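Local coordinates for protein butyryl-CoA dehydrogenase (Marinomonas mediterranea, PDB 6CXT) that belongs to the acyl-CoA dehydrogenase family of flavoproteins and holds flavin-adenine dinucleotide together with the ligand FK4, at residues 99-104 / 232-237; 135-140 / 179-184; 17-22 / 39-44; 245-250 / 318-323. All coordinates share one frame; numbering follows the deposited sequence.

Interaction 1 (99-104 / 232-237); sequences LEHGSE and ARIFAA. With FK4 (S-[2-({N-[(2R)-2-hydroxy-4-{[(R)-hydroxy(oxo)-lambda~5~-phosphanyl]oxy}-3,3-dimethylbutanoyl]-beta-alanyl}amino)ethyl] 1H-pyrrole-2-carbothioate), chain C.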
# COMPACT_ATOMS: atom_id res chain seq x y z
N LEU B 99 -29.69 -28.46 4.31
CA LEU B 99 -30.81 -27.81 4.96
C LEU B 99 -31.69 -27.04 3.96
O LEU B 99 -32.92 -27.18 4.01
CB LEU B 99 -30.37 -26.89 6.12
CG LEU B 99 -31.47 -26.15 6.90
CD1 LEU B 99 -32.38 -27.14 7.67
CD2 LEU B 99 -30.86 -25.17 7.88
N GLU B 100 -31.10 -26.29 3.05
CA GLU B 100 -31.87 -25.43 2.15
C GLU B 100 -32.47 -26.08 0.92
O GLU B 100 -33.44 -25.56 0.37
CB GLU B 100 -31.05 -24.18 1.75
CG GLU B 100 -30.61 -23.45 3.01
CD GLU B 100 -29.98 -22.10 2.72
OE1 GLU B 100 -29.30 -21.93 1.68
OE2 GLU B 100 -30.21 -21.23 3.58
N HIS B 101 -31.91 -27.20 0.48
CA HIS B 101 -32.25 -27.80 -0.82
C HIS B 101 -32.42 -29.30 -0.83
O HIS B 101 -32.68 -29.87 -1.90
CB HIS B 101 -31.21 -27.44 -1.86
CG HIS B 101 -31.07 -25.98 -2.06
ND1 HIS B 101 -31.97 -25.24 -2.81
CD2 HIS B 101 -30.17 -25.09 -1.56
CE1 HIS B 101 -31.61 -23.96 -2.77
NE2 HIS B 101 -30.52 -23.85 -2.03
N GLY B 102 -32.20 -29.92 0.31
CA GLY B 102 -32.44 -31.37 0.41
C GLY B 102 -33.94 -31.65 0.59
O GLY B 102 -34.67 -30.86 1.23
N SER B 103 -34.40 -32.80 0.06
CA SER B 103 -35.75 -33.32 0.37
C SER B 103 -35.88 -33.43 1.90
O SER B 103 -34.86 -33.52 2.60
CB SER B 103 -35.90 -34.72 -0.24
OG SER B 103 -35.23 -35.67 0.58
N GLU B 104 -37.11 -33.44 2.42
CA GLU B 104 -37.33 -33.66 3.85
C GLU B 104 -36.72 -34.96 4.38
O GLU B 104 -36.25 -34.99 5.52
CB GLU B 104 -38.84 -33.64 4.19
CG GLU B 104 -39.51 -32.31 3.90
CD GLU B 104 -38.84 -31.14 4.63
OE1 GLU B 104 -38.66 -31.25 5.87
OE2 GLU B 104 -38.51 -30.12 3.96
N ALA B 232 -25.30 -24.67 -10.18
CA ALA B 232 -24.59 -23.39 -10.09
C ALA B 232 -25.15 -22.44 -9.03
O ALA B 232 -24.39 -21.83 -8.26
CB ALA B 232 -24.50 -22.71 -11.44
N ARG B 233 -26.48 -22.33 -8.95
CA ARG B 233 -27.14 -21.45 -7.99
C ARG B 233 -27.15 -21.96 -6.57
O ARG B 233 -27.08 -21.18 -5.60
CB ARG B 233 -28.53 -21.01 -8.49
CG ARG B 233 -28.40 -20.20 -9.79
CD ARG B 233 -29.73 -19.76 -10.42
NE ARG B 233 -30.42 -18.77 -9.60
CZ ARG B 233 -30.20 -17.45 -9.61
NH1 ARG B 233 -29.31 -16.88 -10.43
NH2 ARG B 233 -30.92 -16.70 -8.78
N ILE B 234 -27.23 -23.27 -6.41
CA ILE B 234 -27.06 -23.85 -5.08
C ILE B 234 -25.60 -23.63 -4.60
O ILE B 234 -25.38 -23.33 -3.43
CB ILE B 234 -27.42 -25.37 -5.07
CG1 ILE B 234 -28.96 -25.49 -5.24
CG2 ILE B 234 -26.99 -26.05 -3.75
CD1 ILE B 234 -29.49 -26.90 -5.34
N PHE B 235 -24.65 -23.80 -5.50
CA PHE B 235 -23.25 -23.54 -5.14
C PHE B 235 -23.10 -22.05 -4.72
O PHE B 235 -22.58 -21.74 -3.64
CB PHE B 235 -22.29 -23.86 -6.24
CG PHE B 235 -20.88 -23.59 -5.83
CD1 PHE B 235 -20.30 -24.37 -4.78
CD2 PHE B 235 -20.17 -22.48 -6.34
CE1 PHE B 235 -19.01 -24.09 -4.31
CE2 PHE B 235 -18.86 -22.21 -5.88
CZ PHE B 235 -18.30 -23.02 -4.88
N ALA B 236 -23.62 -21.13 -5.54
CA ALA B 236 -23.61 -19.71 -5.14
C ALA B 236 -24.24 -19.51 -3.77
O ALA B 236 -23.71 -18.73 -2.95
CB ALA B 236 -24.26 -18.81 -6.21
N ALA B 237 -25.33 -20.20 -3.46
CA ALA B 237 -25.95 -20.00 -2.17
C ALA B 237 -25.11 -20.55 -1.01
O ALA B 237 -25.09 -20.01 0.11
CB ALA B 237 -27.34 -20.64 -2.12
O01 FK4 C . -22.55 -15.83 -8.26
P02 FK4 C . -22.26 -16.75 -9.49
O03 FK4 C . -20.77 -17.14 -9.75
C04 FK4 C . -19.76 -16.20 -9.49
C05 FK4 C . -18.51 -16.37 -10.29
C06 FK4 C . -17.51 -15.28 -9.84
C07 FK4 C . -18.88 -16.22 -11.79
C08 FK4 C . -17.91 -17.79 -10.13
O09 FK4 C . -16.94 -18.10 -11.10
C10 FK4 C . -17.37 -18.07 -8.71
N11 FK4 C . -15.95 -18.38 -8.68
C12 FK4 C . -15.34 -18.62 -7.42
C13 FK4 C . -15.37 -20.12 -7.04
C14 FK4 C . -15.34 -20.34 -5.59
N15 FK4 C . -14.77 -21.59 -5.30
C16 FK4 C . -14.73 -22.05 -3.91
C17 FK4 C . -14.76 -23.59 -3.82
S18 FK4 C . -15.19 -24.17 -2.21
C19 FK4 C . -13.87 -23.52 -1.19
C20 FK4 C . -14.08 -24.16 0.13
C21 FK4 C . -13.21 -24.21 1.20
C22 FK4 C . -13.91 -24.91 2.21
C23 FK4 C . -15.18 -25.27 1.72
N24 FK4 C . -15.31 -24.82 0.45
O25 FK4 C . -12.81 -23.13 -1.74
O26 FK4 C . -15.78 -19.57 -4.75
O27 FK4 C . -18.04 -17.97 -7.62
O28 FK4 C . -23.04 -18.01 -9.31
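The Glu100 carboxylate comes alongside helix 231-245, its OE1 4.5 Å from Ala237 CB, while its other oxygen, OE2, takes a weak hydrogen bond from Trp241 NE1, one turn further along that helix. The Ala237 methyl points toward Glu100, and because it is small it leaves the helix surface low where the carboxylate comes near.

The larger share of the contact is His101 laid flat on Ile234. The CG1 methylene of Ile234 sits over the centre of the imidazole, 3.7 Å from the centroid and 3° off the ring normal, a nearly perpendicular CH-pi contact. Ile234 CD1 continues over the same face to within 3.8 Å of His101 CG. Ile234 CG1 is turned anti to its carbonyl carbon (chi1 -71°) and the chain then runs extended, so a long flat hydrocarbon edge is offered to the ring as the two side chains slide past each other.

Members of this family are built from a helical N-terminal domain, a beta-rich middle domain and a helical C-terminal domain, and here the first is brought against the third. Helix 231-245 uses another side for the ligand: Phe235 CZ lies 3.7 Å from C17 of FK4, with the ring presenting its edge, and Ala236 CB approaches the phosphate oxygen O28 of FK4 to 3.4 Å. Arg233, pointing elsewhere, forms a salt bridge with Glu55 of the alpha/beta hydrolase fold protein chain.

Interaction 2 (135-140 / 179-184); sequences SNLATT and LGQTAF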
# COMPACT_ATOMS: atom_id res chain seq x y z
N SER B 135 -17.63 -22.63 -14.46
CA SER B 135 -18.69 -22.62 -15.49
C SER B 135 -18.65 -23.93 -16.28
O SER B 135 -19.65 -24.33 -16.89
CB SER B 135 -18.49 -21.44 -16.48
OG SER B 135 -17.35 -21.68 -17.32
N ASN B 136 -17.49 -24.55 -16.34
CA ASN B 136 -17.39 -25.72 -17.15
C ASN B 136 -16.79 -26.84 -16.30
O ASN B 136 -15.56 -26.96 -16.19
CB ASN B 136 -16.57 -25.42 -18.44
CG ASN B 136 -16.31 -26.67 -19.26
OD1 ASN B 136 -16.92 -27.71 -19.02
ND2 ASN B 136 -15.41 -26.58 -20.22
N LEU B 137 -17.66 -27.64 -15.69
CA LEU B 137 -17.19 -28.75 -14.82
C LEU B 137 -17.05 -30.02 -15.67
O LEU B 137 -18.01 -30.40 -16.36
CB LEU B 137 -18.12 -28.95 -13.62
CG LEU B 137 -18.29 -27.74 -12.69
CD1 LEU B 137 -19.26 -28.09 -11.61
CD2 LEU B 137 -16.94 -27.31 -12.08
N ALA B 138 -15.84 -30.60 -15.66
CA ALA B 138 -15.53 -31.88 -16.28
C ALA B 138 -16.19 -33.10 -15.58
O ALA B 138 -16.43 -34.11 -16.22
CB ALA B 138 -14.04 -32.09 -16.41
N THR B 139 -16.52 -32.98 -14.29
CA THR B 139 -17.25 -34.01 -13.56
C THR B 139 -18.68 -34.05 -14.11
O THR B 139 -19.36 -33.04 -14.18
CB THR B 139 -17.24 -33.76 -12.05
OG1 THR B 139 -15.87 -33.74 -11.59
CG2 THR B 139 -18.03 -34.89 -11.27
N THR B 140 -19.12 -35.26 -14.53
CA THR B 140 -20.46 -35.43 -15.16
C THR B 140 -21.38 -36.27 -14.28
O THR B 140 -20.89 -37.07 -13.46
CB THR B 140 -20.37 -36.12 -16.51
OG1 THR B 140 -19.72 -37.38 -16.32
CG2 THR B 140 -19.55 -35.29 -17.47
N LEU B 179 -26.93 -23.14 -16.33
CA LEU B 179 -28.05 -23.81 -15.67
C LEU B 179 -28.05 -25.32 -16.01
O LEU B 179 -29.10 -26.00 -15.97
CB LEU B 179 -29.38 -23.12 -16.00
CG LEU B 179 -29.45 -21.62 -15.63
CD1 LEU B 179 -30.72 -21.05 -16.24
CD2 LEU B 179 -29.46 -21.40 -14.10
N GLY B 180 -26.86 -25.82 -16.37
CA GLY B 180 -26.65 -27.24 -16.66
C GLY B 180 -25.86 -28.11 -15.67
O GLY B 180 -25.32 -29.18 -16.07
N GLN B 181 -25.84 -27.71 -14.40
CA GLN B 181 -25.10 -28.44 -13.38
C GLN B 181 -26.06 -28.84 -12.32
O GLN B 181 -27.10 -28.24 -12.18
CB GLN B 181 -23.96 -27.52 -12.77
CG GLN B 181 -22.87 -27.19 -13.75
CD GLN B 181 -21.93 -26.07 -13.27
OE1 GLN B 181 -22.17 -25.47 -12.24
NE2 GLN B 181 -20.87 -25.81 -14.02
N THR B 182 -25.69 -29.84 -11.51
CA THR B 182 -26.52 -30.30 -10.41
C THR B 182 -25.65 -30.66 -9.19
O THR B 182 -24.52 -31.11 -9.37
CB THR B 182 -27.34 -31.58 -10.90
OG1 THR B 182 -28.11 -31.22 -12.08
CG2 THR B 182 -28.24 -32.15 -9.85
N ALA B 183 -26.21 -30.44 -8.01
CA ALA B 183 -25.58 -30.77 -6.75
C ALA B 183 -26.07 -32.11 -6.23
O ALA B 183 -27.28 -32.39 -6.26
CB ALA B 183 -25.88 -29.69 -5.72
N PHE B 184 -25.13 -32.90 -5.71
CA PHE B 184 -25.44 -34.24 -5.17
C PHE B 184 -24.71 -34.43 -3.84
O PHE B 184 -23.58 -33.96 -3.69
CB PHE B 184 -24.87 -35.30 -6.12
CG PHE B 184 -25.50 -35.29 -7.49
CD1 PHE B 184 -26.70 -35.99 -7.73
CD2 PHE B 184 -24.88 -34.62 -8.54
CE1 PHE B 184 -27.26 -36.00 -9.00
CE2 PHE B 184 -25.44 -34.62 -9.83
CZ PHE B 184 -26.63 -35.33 -10.06
O HOH W 1 -20.49 -27.39 -16.24
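One ordered water links Gln181 to the backbone of Ser135 and Leu137. Gln181 NE2 donates to it over 2.8 Å and Leu137 N donates over 2.9 Å, while the water gives a longer bond of 3.2 Å to Ser135 O. Three bonds thus fix the water, which joins a strand side chain to the backbone of an irregular loop. The amide nitrogen of Gln181 also donates to Ile134 O, just before the loop segment, so one primary amide serves both a direct and a water-mediated bond. Glutamine fits the position for that reason: it has two N-H groups at the end of a chain long enough to cross from the sheet to the loop. Its chain is extended beyond CG (chi2 168°), which carries the amide to the loop.

Strand 181-187 lies inside the mixed sheet of the middle domain, the beta-rich part of the acyl-CoA dehydrogenase fold, between strands 165-171 and 224-225. The loop crosses beside it on its way to strand 140-144, and Leu137 O accepts a hydrogen bond from Thr171 OG1 at the end of strand 165-171.

Van der Waals contact accompanies the bonds. Leu137 meets the glutamine at about a right angle, with CG 3.5 Å from Gln181 NE2 and CD1 3.7 Å from Gln181 CD. The branched leucine, buried also against Ile125, Ala130 and Tyr169, lies over one face of the amide. The side chain of Ser135 is about 7 Å from the bound FK4.

Interaction 3 (17-22 / 39-44); sequences LRFGKE and NALGDF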
# COMPACT_ATOMS: atom_id res chain seq x y z
N LEU B 17 -15.44 -17.96 24.06
CA LEU B 17 -14.10 -17.56 24.53
C LEU B 17 -13.51 -18.49 25.57
O LEU B 17 -12.31 -18.80 25.55
CB LEU B 17 -14.08 -16.13 25.07
CG LEU B 17 -14.25 -14.99 24.05
CD1 LEU B 17 -14.30 -13.67 24.80
CD2 LEU B 17 -13.17 -14.98 22.97
N ARG B 18 -14.34 -18.94 26.51
CA ARG B 18 -13.87 -19.89 27.51
C ARG B 18 -13.59 -21.28 26.92
O ARG B 18 -12.66 -21.95 27.33
CB ARG B 18 -14.90 -20.00 28.64
CG ARG B 18 -15.08 -18.76 29.52
CD ARG B 18 -16.33 -18.87 30.43
NE ARG B 18 -16.80 -20.26 30.63
CZ ARG B 18 -18.02 -20.75 30.33
NH1 ARG B 18 -18.98 -19.95 29.83
NH2 ARG B 18 -18.30 -22.04 30.55
N PHE B 19 -14.38 -21.70 25.94
CA PHE B 19 -14.20 -23.03 25.34
C PHE B 19 -12.83 -23.26 24.71
O PHE B 19 -12.28 -24.33 24.88
CB PHE B 19 -15.33 -23.37 24.38
CG PHE B 19 -15.19 -24.72 23.75
CD1 PHE B 19 -15.59 -25.88 24.44
CD2 PHE B 19 -14.65 -24.85 22.46
CE1 PHE B 19 -15.44 -27.14 23.85
CE2 PHE B 19 -14.49 -26.10 21.88
CZ PHE B 19 -14.90 -27.24 22.56
N GLY B 20 -12.25 -22.29 23.98
CA GLY B 20 -10.84 -22.38 23.48
C GLY B 20 -9.76 -23.10 24.28
O GLY B 20 -9.03 -23.93 23.72
N LYS B 21 -9.67 -22.83 25.59
CA LYS B 21 -8.73 -23.51 26.52
C LYS B 21 -8.98 -25.01 26.74
O LYS B 21 -8.06 -25.76 27.06
CB LYS B 21 -8.71 -22.80 27.89
CG LYS B 21 -9.88 -23.18 28.82
CD LYS B 21 -9.96 -22.34 30.09
CE LYS B 21 -10.75 -21.05 29.86
NZ LYS B 21 -11.54 -20.59 31.04
N GLU B 22 -10.22 -25.45 26.60
CA GLU B 22 -10.55 -26.86 26.76
C GLU B 22 -9.96 -27.73 25.65
O GLU B 22 -9.97 -28.97 25.77
CB GLU B 22 -12.06 -27.06 26.88
CG GLU B 22 -12.57 -26.64 28.25
CD GLU B 22 -14.07 -26.57 28.30
OE1 GLU B 22 -14.74 -27.49 27.80
OE2 GLU B 22 -14.59 -25.58 28.87
N ASN B 39 -14.61 -33.65 17.94
CA ASN B 39 -15.77 -34.11 18.73
C ASN B 39 -16.09 -33.15 19.89
O ASN B 39 -17.26 -32.90 20.17
CB ASN B 39 -15.56 -35.57 19.25
CG ASN B 39 -15.48 -36.59 18.11
OD1 ASN B 39 -16.00 -36.34 17.02
ND2 ASN B 39 -14.82 -37.72 18.35
N ALA B 40 -15.05 -32.56 20.49
CA ALA B 40 -15.28 -31.55 21.52
C ALA B 40 -16.03 -30.32 21.00
O ALA B 40 -16.97 -29.81 21.64
CB ALA B 40 -14.00 -31.18 22.25
N LEU B 41 -15.63 -29.86 19.80
CA LEU B 41 -16.38 -28.79 19.13
C LEU B 41 -17.82 -29.23 18.83
O LEU B 41 -18.74 -28.44 18.97
CB LEU B 41 -15.69 -28.40 17.79
CG LEU B 41 -14.47 -27.48 18.00
CD1 LEU B 41 -13.56 -27.53 16.78
CD2 LEU B 41 -14.92 -26.04 18.32
N GLY B 42 -18.00 -30.49 18.41
CA GLY B 42 -19.33 -31.10 18.25
C GLY B 42 -20.17 -30.99 19.52
O GLY B 42 -21.30 -30.49 19.47
N ASP B 43 -19.62 -31.46 20.63
CA ASP B 43 -20.30 -31.30 21.93
C ASP B 43 -20.58 -29.86 22.35
O ASP B 43 -21.60 -29.57 22.92
CB ASP B 43 -19.49 -31.97 23.04
CG ASP B 43 -19.28 -33.45 22.79
OD1 ASP B 43 -19.99 -34.02 21.95
OD2 ASP B 43 -18.39 -34.04 23.41
N PHE B 44 -19.66 -28.94 22.06
CA PHE B 44 -19.90 -27.52 22.32
C PHE B 44 -21.11 -27.00 21.53
O PHE B 44 -21.81 -26.12 21.99
CB PHE B 44 -18.61 -26.70 22.05
CG PHE B 44 -18.81 -25.20 22.05
CD1 PHE B 44 -18.72 -24.48 23.25
CD2 PHE B 44 -19.07 -24.52 20.86
CE1 PHE B 44 -18.89 -23.08 23.25
CE2 PHE B 44 -19.26 -23.13 20.87
CZ PHE B 44 -19.15 -22.41 22.07
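Phe19 and Phe44 both carry CG opposite the backbone nitrogen (chi1 -180° and 170°), and this directs each benzyl group out of its helix into the space between helices 7-19 and 35-44. Phe44 is drawn over one face of the Phe19 ring: its CB methylene stands 3.8 Å from the Phe19 centroid, a CH-pi contact displaced toward the rim. The Phe44 ring follows, with CD1 3.6 Å from Phe19 CG. The two ring planes meet at 34° with centroids 4.6 Å apart, so the rings are tilted against each other, an intermediate geometry that belongs neither to stacks nor to T-shaped pairs.

The far end of Phe19 reaches the surface of the second helix. Its CZ comes within 3.4 Å of Ala40 O and 4.1 Å of Ala40 CB, while CE2 meets Leu41 CD2 at 3.6 Å. Ala40 O is already the acceptor of Phe44 N in the helix, at 2.9 Å, so the ring packs against a carbonyl whose hydrogen-bonding need is met. The small side chain of Ala40 is consistent with so close an approach to the backbone. Leu41, with its tip turned toward Phe19 and crossing it at about a right angle, packs obliquely against CE2.

Phenylalanine suits both places because the side chains that meet are all apolar. Within the helical N-terminal domain the pair rests on helix 64-77, where Phe19 and Phe44 both touch Leu74 and Phe44 also touches Ile70, while Leu41 reaches across to Leu83 and Leu84 of helix 81-101.

Interaction 4 (245-250 / 318-323); sequences CLFAIF and MSKLAI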
# COMPACT_ATOMS: atom_id res chain seq x y z
N CYS B 245 -19.92 -16.63 6.87
CA CYS B 245 -19.81 -17.13 8.22
C CYS B 245 -18.46 -17.76 8.53
O CYS B 245 -18.00 -17.66 9.64
CB CYS B 245 -20.91 -18.18 8.49
SG CYS B 245 -22.59 -17.47 8.25
N LEU B 246 -17.85 -18.45 7.56
CA LEU B 246 -16.60 -19.16 7.84
C LEU B 246 -15.53 -18.12 8.24
O LEU B 246 -14.72 -18.35 9.14
CB LEU B 246 -16.17 -20.02 6.65
CG LEU B 246 -14.85 -20.82 6.76
CD1 LEU B 246 -14.90 -22.07 5.87
CD2 LEU B 246 -13.62 -19.95 6.35
N PHE B 247 -15.58 -16.95 7.62
CA PHE B 247 -14.49 -15.92 7.77
C PHE B 247 -14.57 -15.21 9.12
O PHE B 247 -13.61 -14.52 9.52
CB PHE B 247 -14.51 -14.96 6.55
CG PHE B 247 -13.89 -15.62 5.32
CD1 PHE B 247 -14.61 -16.65 4.61
CD2 PHE B 247 -12.60 -15.33 4.93
CE1 PHE B 247 -14.01 -17.35 3.61
CE2 PHE B 247 -11.99 -16.02 3.86
CZ PHE B 247 -12.70 -17.04 3.22
N ALA B 248 -15.67 -15.40 9.84
CA ALA B 248 -15.75 -14.96 11.25
C ALA B 248 -14.59 -15.55 12.08
O ALA B 248 -14.10 -14.89 13.01
CB ALA B 248 -17.07 -15.36 11.86
N ILE B 249 -14.13 -16.76 11.72
CA ILE B 249 -12.97 -17.39 12.39
C ILE B 249 -11.78 -16.39 12.45
O ILE B 249 -11.12 -16.20 13.52
CB ILE B 249 -12.50 -18.68 11.68
CG1 ILE B 249 -13.60 -19.77 11.74
CG2 ILE B 249 -11.21 -19.20 12.32
CD1 ILE B 249 -13.33 -20.88 10.73
N PHE B 250 -11.50 -15.77 11.32
CA PHE B 250 -10.24 -15.03 11.17
C PHE B 250 -10.34 -13.66 11.82
O PHE B 250 -9.32 -13.08 12.16
CB PHE B 250 -9.94 -14.87 9.69
CG PHE B 250 -10.01 -16.20 8.96
CD1 PHE B 250 -9.29 -17.33 9.45
CD2 PHE B 250 -10.79 -16.34 7.78
CE1 PHE B 250 -9.39 -18.60 8.83
CE2 PHE B 250 -10.84 -17.58 7.12
CZ PHE B 250 -10.19 -18.71 7.65
N MET B 318 -17.47 -8.19 0.03
CA MET B 318 -16.61 -7.18 0.66
C MET B 318 -16.04 -7.69 1.99
O MET B 318 -14.86 -7.46 2.29
CB MET B 318 -17.38 -5.87 0.87
CG MET B 318 -17.69 -5.17 -0.46
SD MET B 318 -18.36 -3.54 -0.04
CE MET B 318 -18.30 -2.84 -1.70
N SER B 319 -16.86 -8.36 2.79
CA SER B 319 -16.44 -8.85 4.08
C SER B 319 -15.39 -9.92 3.95
O SER B 319 -14.34 -9.88 4.66
CB SER B 319 -17.65 -9.38 4.82
OG SER B 319 -17.31 -9.94 6.07
N LYS B 320 -15.64 -10.88 3.03
CA LYS B 320 -14.68 -12.00 2.80
C LYS B 320 -13.32 -11.37 2.41
O LYS B 320 -12.23 -11.77 2.90
CB LYS B 320 -15.18 -12.88 1.62
CG LYS B 320 -14.45 -14.21 1.46
CD LYS B 320 -13.06 -14.13 0.85
CE LYS B 320 -12.62 -15.49 0.33
NZ LYS B 320 -11.23 -15.55 -0.26
N LEU B 321 -13.37 -10.45 1.45
CA LEU B 321 -12.15 -9.79 0.95
C LEU B 321 -11.44 -9.03 2.10
O LEU B 321 -10.25 -9.21 2.31
CB LEU B 321 -12.52 -8.82 -0.18
CG LEU B 321 -11.39 -8.00 -0.81
CD1 LEU B 321 -10.39 -8.95 -1.45
CD2 LEU B 321 -12.01 -6.99 -1.84
N ALA B 322 -12.18 -8.20 2.80
CA ALA B 322 -11.56 -7.34 3.82
C ALA B 322 -10.98 -8.22 4.94
O ALA B 322 -9.87 -7.93 5.42
CB ALA B 322 -12.58 -6.36 4.39
N ILE B 323 -11.72 -9.25 5.38
CA ILE B 323 -11.25 -10.10 6.48
C ILE B 323 -9.97 -10.84 6.06
O ILE B 323 -8.97 -10.87 6.82
CB ILE B 323 -12.34 -11.13 6.92
CG1 ILE B 323 -13.48 -10.38 7.63
CG2 ILE B 323 -11.75 -12.21 7.88
CD1 ILE B 323 -14.75 -11.22 7.79
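Phe247, Ile323 and Lys320 make nearly all of this buried contact. The Phe247 ring receives the aliphatic stem of Lys320 on one face: CG lies over the ring centre, 3.7 Å from the centroid and 8° off the normal, and CE comes to 3.3 Å from Phe247 CZ. The bend at chi2 (-76°) lays the lysine methylenes along the ring. Phe250 CE2 lies over the opposite face, 3.6 Å from the plane, so the ring is sandwiched between a hydrocarbon chain and a second aromatic.

Ile323, one helical turn beyond Lys320, fills the space near the backbone. Its CG2 branch meets both phenylalanines, at 3.4 Å from Phe247 O and 3.7 Å from Phe250 CB, while CD1 adds a second contact with Phe247 CB at 3.9 Å. Phe247 O is the acceptor of Phe250 N over 3.0 Å, a bond where the chain passes from the turn Cys245 to Ala248 into helix 248-267.

Both segments belong to the helical C-terminal domain. Lysine is the telling choice: its stem serves as an apolar partner while its NZ passes beyond the ring to donate to the carbonyl oxygens of Ser359, Phe362 and Gly364. Three acceptors for one ammonium group probably favour its charged form despite burial, and they tie helix 313-338 to the end of helix 351-359 and the loop after it, whose Ser363 N is hydrogen-bonded to FK4.

Overall arrangement
From the N terminus, interaction 3 comes first, closing a short loop between helices 7-19 and 35-44 wholly inside the N-terminal helical domain. Interaction 1 then spans a long excursion, from the end of helix 81-101 to helix 231-245; the middle domain lies within it, and so does interaction 2, which joins 135-140 to 179-184. These two touch, for Ala232 CB is 3.7 Å from Gln181 OE1. Interaction 4 follows in series, opening at the end of helix 231-245 and closing on helix 313-338 in the C-terminal domain. No loops cross. Interactions 2 and 3 lie on opposite sides of the chain's centre, their centres about 37 Å apart.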